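Local coordinates for protein hookworm platelet inhibitor 1 (Ancylostoma caninum, PDB 4TPV) that inhibits platelet aggregation and adhesion to immobilized fibrinogen and collagen, perhaps by binding the integrins that act as receptors on the platelet surface, at residues P154-C158 with N173-I177; W88-I92 with T106-M112. All coordinates share one frame. Where two conformers were deposited one is given. Residues are numbered along the deposited sequence.

Interaction 1 (P154-C158 with N173-I177); sequences PCSRC and NLLCI
Pro154 enters in the polyproline II conformation (phi/psi -55/141) with its CA-to-CB bond toward 173-177, and its CB lies 3.6 Å from Leu174 CD2, an apolar touch that a rigid ring makes well. Cys155 swings into the left-handed region (69/0) and starts a type I turn through Ser156 and Arg157 to Cys158, closed by a weak hydrogen bond from Cys158 N to Cys155 O (3.4 Å). The two segments run in the same direction, CA to CA 5.1 Å for Pro154–Leu174 and 5.5 Å for Cys158–Cys176. Cys155 (chi1 m) sets SG 3.2 Å from Leu175 O on its way to a disulfide with Cys167, while a water bridges Cys155 N (2.9 Å) and Leu174 O (2.7 Å). Across the contact, Asn173, whose O lies 3.5 Å from Cys155 SG, takes the left-handed conformation (52/39) that asparagine tolerates well. The turn delivers Cys158, chi1 m, to Cys176, also m: SG–SG 2.0 Å, chi3 -84°, a left-handed sense. Leu174 and Leu175 rest on helix 13-34. This is the cysteine-rich C-terminal part of the chain. No direct hydrogen bond crosses, so the Cys158–Cys176 disulfide holds the segments, with a water between backbone atoms, as suits a small secreted protein.

Interaction 2 (W88-I92 with T106-M112); sequences WWSEI and TSNIANM
The C-terminal part of helix 80-89 meets the start of helix 107-113 at what is probably the counterpart of the CAP-family tetrad cavity, where relatives generally have histidine for Asn108. CA atoms lie 5.1 Å apart for Trp88–Asn108 and 5.4 Å for Glu91–Thr106. Farther along, a 3-10 turn at Glu91 and Ile92 directs Glu91 (chi1 m, chi2 t) at the second helix's N-terminal turn, whose amides lack helical carbonyl partners. Glu91 OE1 accepts Ile109 N (3.0 Å) and, weakly, Asn108 N (2.9 Å); OE2 accepts Asn108 ND2 (2.9 Å), and a water joins OE2 (2.8 Å) to Ser107 N (3.1 Å). Trp88 and Glu91 read W-x-x-E, Glu91 probably matching a cavity glutamate of CAP relatives; Thr106 holds the N-cap position of the helix that follows in the alpha-beta-alpha sandwich. Trp88 (chi1 m) puts CD1 3.3 Å from Asn108 CG, with Asn108 OD1 over one face, while Trp88 NE1 bonds to Val70 O. Met112 SD sits at that ring's edge, a Met-aromatic contact 5.4 Å from the six-membered centroid; flexible methionine also brings CE 3.6 Å from Trp88 CB. Branched Ile109 packs beside them, its CD1 3.8 Å from Trp89 CE3 and CG2 3.5 Å from Glu91 CB.

Overall arrangement
The two contacts follow in series along the chain, interaction 2 closing before interaction 1 opens. Their centres are about 21 Å apart and their nearest atoms about 9 Å apart, without touching. Helix 13-34 lies against both: Leu174 and Leu175 of interaction 1 pack on Ala28, Arg32 and Asn24, whereas in interaction 2 Met112 touches His23 and Tyr26, Trp89 stacks on Tyr26, and Ile92 touches Tyr34. Interaction 2, at the probable counterpart of the CAP cavity, is centred about 9 Å from the centre of the chain. Interaction 1, centred about 17 Å from it, lies apart in the cysteine-rich part. Interaction 2 relies on polar bonds and apolar packing, interaction 1 chiefly on cystine.

Interaction 1 (P154-C158 with N173-I177)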
ATOM      1  N   PRO A 154      14.381   3.483  12.925  1.00 13.62           N
ATOM      2  CA  PRO A 154      13.086   3.971  12.440  1.00 10.07           C
ATOM      3  C   PRO A 154      12.864   5.448  12.804  1.00 12.43           C
ATOM      4  O   PRO A 154      13.278   5.936  13.876  1.00 13.48           O
ATOM      5  CB  PRO A 154      12.094   3.028  13.129  1.00 16.00           C
ATOM      6  CG  PRO A 154      12.877   1.710  13.191  1.00 16.47           C
ATOM      7  CD  PRO A 154      14.263   2.166  13.581  1.00 13.12           C
ATOM      8  N   CYS A 155      12.276   6.165  11.854  1.00 11.30           N
ATOM      9  CA  CYS A 155      11.986   7.592  11.984  1.00 13.20           C
ATOM     10  C   CYS A 155      13.202   8.515  11.996  1.00 13.89           C
ATOM     11  O   CYS A 155      13.050   9.731  12.044  1.00 16.01           O
ATOM     12  CB  CYS A 155      11.154   7.854  13.243  1.00 12.27           C
ATOM     13  SG  CYS A 155       9.387   7.559  13.020  1.00 15.03           S
ATOM     14  N   SER A 156      14.411   7.966  11.892  1.00 11.75           N
ATOM     15  CA  SER A 156      15.594   8.802  11.945  1.00 13.46           C
ATOM     16  C   SER A 156      15.712   9.733  10.737  1.00 18.36           C
ATOM     17  O   SER A 156      16.467  10.703  10.775  1.00 17.31           O
ATOM     18  CB  SER A 156      16.854   7.925  12.064  1.00 13.77           C
ATOM     19  OG  SER A 156      16.984   7.060  10.947  1.00 12.94           O
ATOM     20  N   ARG A 157      14.974   9.446   9.669  1.00 13.52           N
ATOM     21  CA  ARG A 157      15.076  10.289   8.483  1.00 17.33           C
ATOM     22  C   ARG A 157      13.723  10.825   8.009  1.00 14.18           C
ATOM     23  O   ARG A 157      13.588  11.168   6.849  1.00 13.19           O
ATOM     24  CB  ARG A 157      15.773   9.523   7.346  1.00 15.43           C
ATOM     25  CG  ARG A 157      17.275   9.337   7.604  1.00 16.92           C
ATOM     26  CD  ARG A 157      17.959   8.539   6.510  1.00 17.64           C
ATOM     27  NE  ARG A 157      17.956   9.211   5.205  1.00 20.84           N
ATOM     28  CZ  ARG A 157      18.578   8.739   4.126  1.00 21.15           C
ATOM     29  NH1 ARG A 157      19.258   7.599   4.194  1.00 21.82           N
ATOM     30  NH2 ARG A 157      18.517   9.398   2.978  1.00 25.95           N
ATOM     31  N   CYS A 158      12.738  10.905   8.901  1.00 14.87           N
ATOM     32  CA  CYS A 158      11.458  11.541   8.567  1.00 14.33           C
ATOM     33  C   CYS A 158      11.624  12.949   7.962  1.00 15.80           C
ATOM     34  O   CYS A 158      10.867  13.359   7.082  1.00 14.65           O
ATOM     35  CB  CYS A 158      10.557  11.626   9.806  1.00 15.80           C
ATOM     36  SG  CYS A 158       9.924  10.023  10.353  1.00 17.81           S
ATOM     37  N   ASN A 173       5.905   4.878  16.862  1.00 12.85           N
ATOM     38  CA  ASN A 173       7.058   5.686  16.479  1.00 14.54           C
ATOM     39  C   ASN A 173       7.987   4.975  15.491  1.00 10.19           C
ATOM     40  O   ASN A 173       9.219   5.129  15.551  1.00 12.75           O
ATOM     41  CB  ASN A 173       7.824   6.122  17.725  1.00 13.83           C
ATOM     42  CG  ASN A 173       7.028   7.097  18.556  1.00 24.24           C
ATOM     43  OD1 ASN A 173       6.584   6.771  19.653  1.00 33.52           O
ATOM     44  ND2 ASN A 173       6.806   8.295  18.016  1.00 20.62           N
ATOM     45  N   LEU A 174       7.375   4.258  14.556  1.00 11.39           N
ATOM     46  CA  LEU A 174       8.100   3.539  13.522  1.00 11.36           C
ATOM     47  C   LEU A 174       7.939   4.192  12.165  1.00 15.09           C
ATOM     48  O   LEU A 174       8.785   4.003  11.284  1.00 12.68           O
ATOM     49  CB  LEU A 174       7.617   2.089  13.428  1.00  8.92           C
ATOM     50  CG  LEU A 174       8.035   1.180  14.585  1.00 12.97           C
ATOM     51  CD1 LEU A 174       7.255  -0.122  14.534  1.00 14.82           C
ATOM     52  CD2 LEU A 174       9.546   0.929  14.541  1.00 15.31           C
ATOM     53  N   LEU A 175       6.846   4.947  12.000  1.00 11.05           N
ATOM     54  CA  LEU A 175       6.465   5.519  10.707  1.00 11.85           C
ATOM     55  C   LEU A 175       6.483   7.046  10.740  1.00  9.67           C
ATOM     56  O   LEU A 175       6.459   7.655  11.802  1.00 12.93           O
ATOM     57  CB  LEU A 175       5.071   5.015  10.294  1.00  8.87           C
ATOM     58  CG  LEU A 175       4.822   3.501  10.333  1.00  9.56           C
ATOM     59  CD1 LEU A 175       3.440   3.153   9.788  1.00 11.36           C
ATOM     60  CD2 LEU A 175       5.923   2.740   9.593  1.00 11.55           C
ATOM     61  N   CYS A 176       6.554   7.653   9.561  1.00 10.65           N
ATOM     62  CA  CYS A 176       6.580   9.115   9.445  1.00  9.53           C
ATOM     63  C   CYS A 176       5.235   9.629   8.999  1.00 10.02           C
ATOM     64  O   CYS A 176       4.695   9.147   8.020  1.00 11.80           O
ATOM     65  CB  CYS A 176       7.623   9.567   8.432  1.00  9.37           C
ATOM     66  SG  CYS A 176       9.294   8.965   8.715  1.00 14.71           S
ATOM     67  N   ILE A 177       4.708  10.643   9.686  1.00  9.54           N
ATOM     68  CA  ILE A 177       3.391  11.204   9.327  1.00  9.99           C
ATOM     69  C   ILE A 177       3.461  12.698   8.999  1.00 13.31           C
ATOM     70  O   ILE A 177       4.239  13.439   9.589  1.00 10.76           O
ATOM     71  CB  ILE A 177       2.381  10.970  10.477  1.00 11.14           C
ATOM     72  CG1 ILE A 177       0.954  11.342  10.064  1.00 18.22           C
ATOM     73  CG2 ILE A 177       2.802  11.701  11.757  1.00 11.56           C
ATOM     74  CD1 ILE A 177       0.367  10.447   9.007  1.00 18.27           C
TER
HETATM   75  O   HOH W   1      10.841   4.762   9.713  1.00 13.58           O

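Interaction 2 (W88-I92 with T106-M112)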
ATOM      1  N   TRP A  88      -0.488 -10.341  -1.222  1.00  9.99           N
ATOM      2  CA  TRP A  88       0.585  -9.396  -1.504  1.00  9.56           C
ATOM      3  C   TRP A  88       1.712  -9.503  -0.465  1.00  9.36           C
ATOM      4  O   TRP A  88       2.894  -9.509  -0.812  1.00  9.33           O
ATOM      5  CB  TRP A  88       0.022  -7.972  -1.574  1.00 10.85           C
ATOM      6  CG  TRP A  88      -0.990  -7.814  -2.677  1.00  9.80           C
ATOM      7  CD1 TRP A  88      -1.138  -8.614  -3.754  1.00  7.23           C
ATOM      8  CD2 TRP A  88      -2.005  -6.802  -2.786  1.00  7.60           C
ATOM      9  NE1 TRP A  88      -2.175  -8.171  -4.551  1.00  8.93           N
ATOM     10  CE2 TRP A  88      -2.726  -7.059  -3.966  1.00  8.13           C
ATOM     11  CE3 TRP A  88      -2.380  -5.720  -1.991  1.00  8.93           C
ATOM     12  CZ2 TRP A  88      -3.781  -6.252  -4.394  1.00  9.24           C
ATOM     13  CZ3 TRP A  88      -3.428  -4.921  -2.407  1.00  9.88           C
ATOM     14  CH2 TRP A  88      -4.120  -5.191  -3.596  1.00  9.56           C
ATOM     15  N   TRP A  89       1.357  -9.581   0.815  1.00  9.59           N
ATOM     16  CA  TRP A  89       2.389  -9.699   1.857  1.00  8.79           C
ATOM     17  C   TRP A  89       3.270 -10.940   1.688  1.00 11.75           C
ATOM     18  O   TRP A  89       4.479 -10.893   1.946  1.00 11.10           O
ATOM     19  CB  TRP A  89       1.739  -9.713   3.250  1.00  9.16           C
ATOM     20  CG  TRP A  89       2.732 -10.028   4.347  1.00 14.63           C
ATOM     21  CD1 TRP A  89       3.011 -11.256   4.868  1.00 16.74           C
ATOM     22  CD2 TRP A  89       3.583  -9.100   5.032  1.00 12.68           C
ATOM     23  NE1 TRP A  89       3.967 -11.149   5.850  1.00 15.95           N
ATOM     24  CE2 TRP A  89       4.340  -9.837   5.966  1.00 15.04           C
ATOM     25  CE3 TRP A  89       3.771  -7.719   4.953  1.00 14.80           C
ATOM     26  CZ2 TRP A  89       5.269  -9.233   6.818  1.00 17.06           C
ATOM     27  CZ3 TRP A  89       4.687  -7.122   5.788  1.00 17.84           C
ATOM     28  CH2 TRP A  89       5.432  -7.879   6.711  1.00 19.66           C
ATOM     29  N   SER A  90       2.671 -12.040   1.232  1.00  9.13           N
ATOM     30  CA  SER A  90       3.410 -13.298   1.085  0.51 10.09           C
ATOM     31  C   SER A  90       4.616 -13.194   0.143  1.00 10.48           C
ATOM     32  O   SER A  90       5.513 -14.044   0.178  1.00 12.88           O
ATOM     33  CB  SER A  90       2.472 -14.406   0.605  0.51 11.42           C
ATOM     34  OG  SER A  90       1.551 -14.762   1.626  0.51 14.97           O
ATOM     35  N   GLU A  91       4.670 -12.151  -0.676  1.00  7.66           N
ATOM     36  CA  GLU A  91       5.799 -11.965  -1.576  1.00  8.06           C
ATOM     37  C   GLU A  91       7.064 -11.606  -0.820  1.00 10.73           C
ATOM     38  O   GLU A  91       8.159 -11.602  -1.388  1.00 10.99           O
ATOM     39  CB  GLU A  91       5.486 -10.881  -2.614  1.00 10.93           C
ATOM     40  CG  GLU A  91       4.393 -11.288  -3.572  1.00  8.41           C
ATOM     41  CD  GLU A  91       4.167 -10.256  -4.655  1.00 12.87           C
ATOM     42  OE1 GLU A  91       4.680  -9.126  -4.497  1.00 11.59           O
ATOM     43  OE2 GLU A  91       3.516 -10.598  -5.670  1.00 15.26           O
ATOM     44  N   ILE A  92       6.906 -11.268   0.457  1.00  9.60           N
ATOM     45  CA  ILE A  92       8.054 -10.909   1.278  1.00  9.94           C
ATOM     46  C   ILE A  92       9.142 -11.990   1.223  1.00  7.90           C
ATOM     47  O   ILE A  92      10.330 -11.679   1.300  1.00  9.41           O
ATOM     48  CB  ILE A  92       7.613 -10.635   2.743  1.00 10.45           C
ATOM     49  CG1 ILE A  92       8.692  -9.858   3.486  1.00 13.32           C
ATOM     50  CG2 ILE A  92       7.184 -11.932   3.459  1.00 13.61           C
ATOM     51  CD1 ILE A  92       8.290  -9.501   4.927  1.00 17.41           C
ATOM     52  N   THR A 106       7.800  -9.744  -6.653  1.00  9.31           N
ATOM     53  CA  THR A 106       7.811  -8.879  -5.477  1.00  9.09           C
ATOM     54  C   THR A 106       7.145  -7.528  -5.703  1.00  8.73           C
ATOM     55  O   THR A 106       7.290  -6.626  -4.887  1.00  8.40           O
ATOM     56  CB  THR A 106       9.257  -8.609  -4.988  1.00 10.50           C
ATOM     57  OG1 THR A 106      10.046  -8.096  -6.071  1.00 10.98           O
ATOM     58  CG2 THR A 106       9.886  -9.885  -4.467  1.00 13.83           C
ATOM     59  N   SER A 107       6.430  -7.375  -6.807  1.00  9.07           N
ATOM     60  CA  SER A 107       5.877  -6.061  -7.120  1.00  7.67           C
ATOM     61  C   SER A 107       4.838  -5.627  -6.076  1.00  8.73           C
ATOM     62  O   SER A 107       4.794  -4.458  -5.679  1.00  7.93           O
ATOM     63  CB  SER A 107       5.269  -6.069  -8.517  1.00 10.28           C
ATOM     64  OG  SER A 107       4.753  -4.790  -8.864  1.00 10.28           O
ATOM     65  N   ASN A 108       4.015  -6.556  -5.613  1.00  9.65           N
ATOM     66  CA  ASN A 108       2.975  -6.156  -4.665  1.00  9.27           C
ATOM     67  C   ASN A 108       3.571  -5.802  -3.308  1.00  8.05           C
ATOM     68  O   ASN A 108       3.229  -4.773  -2.711  1.00  7.96           O
ATOM     69  CB  ASN A 108       1.923  -7.258  -4.519  1.00  9.00           C
ATOM     70  CG  ASN A 108       1.203  -7.538  -5.818  1.00 10.83           C
ATOM     71  OD1 ASN A 108       0.496  -6.667  -6.349  1.00 11.99           O
ATOM     72  ND2 ASN A 108       1.352  -8.747  -6.328  1.00 11.47           N
ATOM     73  N   ILE A 109       4.460  -6.640  -2.793  1.00  7.96           N
ATOM     74  CA  ILE A 109       5.025  -6.308  -1.499  1.00  6.97           C
ATOM     75  C   ILE A 109       5.822  -4.996  -1.590  1.00  8.07           C
ATOM     76  O   ILE A 109       5.746  -4.173  -0.702  1.00  6.95           O
ATOM     77  CB  ILE A 109       5.904  -7.455  -0.928  1.00 11.15           C
ATOM     78  CG1 ILE A 109       6.437  -7.081   0.460  1.00 12.28           C
ATOM     79  CG2 ILE A 109       7.054  -7.792  -1.856  1.00 12.46           C
ATOM     80  CD1 ILE A 109       5.354  -6.996   1.547  1.00 13.18           C
ATOM     81  N   ALA A 110       6.554  -4.797  -2.683  1.00 10.08           N
ATOM     82  CA  ALA A 110       7.324  -3.558  -2.841  1.00  7.28           C
ATOM     83  C   ALA A 110       6.425  -2.311  -2.814  1.00  7.15           C
ATOM     84  O   ALA A 110       6.807  -1.277  -2.230  1.00  9.59           O
ATOM     85  CB  ALA A 110       8.143  -3.614  -4.136  1.00  9.70           C
ATOM     86  N   ASN A 111       5.249  -2.382  -3.430  1.00  7.71           N
ATOM     87  CA  ASN A 111       4.347  -1.240  -3.398  1.00  8.51           C
ATOM     88  C   ASN A 111       3.881  -0.980  -1.970  1.00  7.37           C
ATOM     89  O   ASN A 111       3.755   0.171  -1.546  1.00  8.38           O
ATOM     90  CB  ASN A 111       3.129  -1.457  -4.306  1.00  8.63           C
ATOM     91  CG  ASN A 111       3.265  -0.766  -5.660  1.00  8.12           C
ATOM     92  OD1 ASN A 111       3.732   0.380  -5.760  1.00  8.69           O
ATOM     93  ND2 ASN A 111       2.822  -1.457  -6.714  1.00  9.61           N
ATOM     94  N   MET A 112       3.625  -2.061  -1.226  1.00  8.18           N
ATOM     95  CA  MET A 112       3.097  -1.924   0.128  1.00  6.77           C
ATOM     96  C   MET A 112       4.114  -1.373   1.117  1.00  6.79           C
ATOM     97  O   MET A 112       3.730  -0.674   2.051  1.00  8.71           O
ATOM     98  CB  MET A 112       2.554  -3.263   0.653  1.00  7.32           C
ATOM     99  CG  MET A 112       1.318  -3.750  -0.075  1.00  9.27           C
ATOM    100  SD  MET A 112       0.341  -4.928   0.890  1.00 10.30           S
ATOM    101  CE  MET A 112       1.541  -6.216   1.202  1.00 11.70           C
TER
HETATM  102  O   HOH W   2       4.525  -9.539  -8.010  1.00 11.69           O